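Local coordinates for protein NreA (Staphylococcus aureus subsp. aureus, PDB 6K2H) that probably senses nitrate through a GAF domain as part of a signaling system, at residues L106-W111 with G118-G123. The protein carries 1 engineered substitution. Residues are numbered along the deposited sequence; the frame is centred on the assembly and turned at random.
Sequences LAVPLW and GVLLFG
V108 holds CG2 between its backbone N and carbonyl carbon, and L120 turns CG anti to its backbone N (chi1 173°), which sets the two side chains alongside each other, pointing the same way, with V108 CG2 3.7 Å from L120 CB. They sit in the antiparallel beta hairpin of strands 104-112 and 115-124, inside the five-stranded sheet of this GAF domain. L110, with CG anti to its carbonyl carbon (chi1 -67°), slants across L120 and brings CD2 to 4.0 Å from L120 CB. L106 CD2 meets F122 CD2 on this same face, where the F122 ring also stacks on Y25 and I139 of helix 136-140 touches V108 and L110. The opposite face carries A107, P109, V119 and L121, and helix 65-73 packs there through V70. Here A107 CB touches both V119 CG1 and L121 CD1. Paired backbone bonds join L106 to F122 and V108 to L120, the nearly straight F122 N to L106 O bond spanning 2.8 Å. P109, which has no N-H, falls at a non-hydrogen-bonded pair with V119, so the pairing loses no bond there. At the L110-G118 pair, G118 O accepts L110 N at 2.8 Å, the donor standing 44° out of the carbonyl plane.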
# COMPACT_ATOMS: atom_id res chain seq x y z
N LEU A 106 5.78 0.07 4.11
CA LEU A 106 6.61 0.66 3.05
C LEU A 106 5.60 0.86 1.91
O LEU A 106 5.12 -0.13 1.32
CB LEU A 106 7.72 -0.29 2.61
CG LEU A 106 8.42 0.02 1.28
CD1 LEU A 106 9.06 1.37 1.33
CD2 LEU A 106 9.43 -1.06 0.97
N ALA A 107 5.30 2.12 1.57
CA ALA A 107 4.39 2.38 0.45
C ALA A 107 5.14 3.10 -0.67
O ALA A 107 5.77 4.12 -0.43
CB ALA A 107 3.26 3.18 0.89
N VAL A 108 5.12 2.48 -1.84
CA VAL A 108 5.90 3.03 -2.98
C VAL A 108 5.06 3.41 -4.18
O VAL A 108 4.09 2.71 -4.50
CB VAL A 108 6.97 2.04 -3.39
CG1 VAL A 108 7.94 1.75 -2.26
CG2 VAL A 108 6.39 0.73 -3.94
N PRO A 109 5.40 4.51 -4.87
CA PRO A 109 4.63 4.89 -6.06
C PRO A 109 4.89 3.91 -7.18
O PRO A 109 6.04 3.38 -7.35
CB PRO A 109 5.16 6.26 -6.39
CG PRO A 109 6.53 6.31 -5.87
CD PRO A 109 6.45 5.51 -4.57
N LEU A 110 3.85 3.65 -7.95
CA LEU A 110 3.97 2.87 -9.19
C LEU A 110 3.92 3.88 -10.34
O LEU A 110 2.99 4.69 -10.41
CB LEU A 110 2.86 1.87 -9.30
CG LEU A 110 2.96 0.77 -8.22
CD1 LEU A 110 1.81 -0.16 -8.45
CD2 LEU A 110 4.25 -0.04 -8.33
N TRP A 111 4.99 3.91 -11.12
CA TRP A 111 5.15 4.89 -12.22
C TRP A 111 4.95 4.25 -13.58
O TRP A 111 5.37 3.10 -13.83
CB TRP A 111 6.56 5.47 -12.22
CG TRP A 111 6.93 6.28 -11.02
CD1 TRP A 111 7.57 5.85 -9.87
CD2 TRP A 111 6.66 7.66 -10.83
NE1 TRP A 111 7.69 6.91 -9.00
CE2 TRP A 111 7.18 8.03 -9.57
CE3 TRP A 111 6.01 8.61 -11.59
CZ2 TRP A 111 7.06 9.31 -9.07
CZ3 TRP A 111 5.96 9.93 -11.13
CH2 TRP A 111 6.48 10.26 -9.85
N GLY A 118 -0.39 4.28 -9.39
CA GLY A 118 -0.79 3.40 -8.29
C GLY A 118 0.19 3.43 -7.14
O GLY A 118 1.25 4.11 -7.18
N VAL A 119 -0.18 2.70 -6.09
CA VAL A 119 0.65 2.56 -4.92
C VAL A 119 0.78 1.12 -4.55
O VAL A 119 -0.23 0.45 -4.43
CB VAL A 119 0.12 3.39 -3.73
CG1 VAL A 119 1.06 3.26 -2.55
CG2 VAL A 119 -0.06 4.85 -4.14
N LEU A 120 2.03 0.64 -4.41
CA LEU A 120 2.32 -0.68 -3.88
C LEU A 120 2.71 -0.59 -2.40
O LEU A 120 3.69 0.11 -2.02
CB LEU A 120 3.45 -1.34 -4.65
CG LEU A 120 4.03 -2.62 -4.21
CD1 LEU A 120 3.01 -3.73 -4.23
CD2 LEU A 120 5.22 -3.00 -5.12
N LEU A 121 1.91 -1.21 -1.57
CA LEU A 121 2.09 -1.17 -0.10
C LEU A 121 2.59 -2.53 0.37
O LEU A 121 2.03 -3.58 -0.06
CB LEU A 121 0.79 -0.81 0.57
CG LEU A 121 0.83 -1.05 2.08
CD1 LEU A 121 1.70 -0.08 2.73
CD2 LEU A 121 -0.59 -1.00 2.67
N PHE A 122 3.72 -2.53 1.10
CA PHE A 122 4.23 -3.73 1.80
C PHE A 122 4.00 -3.48 3.28
O PHE A 122 4.34 -2.40 3.82
CB PHE A 122 5.73 -3.93 1.52
CG PHE A 122 6.03 -4.33 0.09
CD1 PHE A 122 5.79 -5.66 -0.28
CD2 PHE A 122 6.62 -3.48 -0.79
CE1 PHE A 122 6.10 -6.06 -1.58
CE2 PHE A 122 6.96 -3.88 -2.08
CZ PHE A 122 6.69 -5.19 -2.47
N GLY A 123 3.41 -4.46 3.95
CA GLY A 123 3.15 -4.33 5.38
C GLY A 123 3.61 -5.50 6.25
O GLY A 123 3.55 -6.63 5.80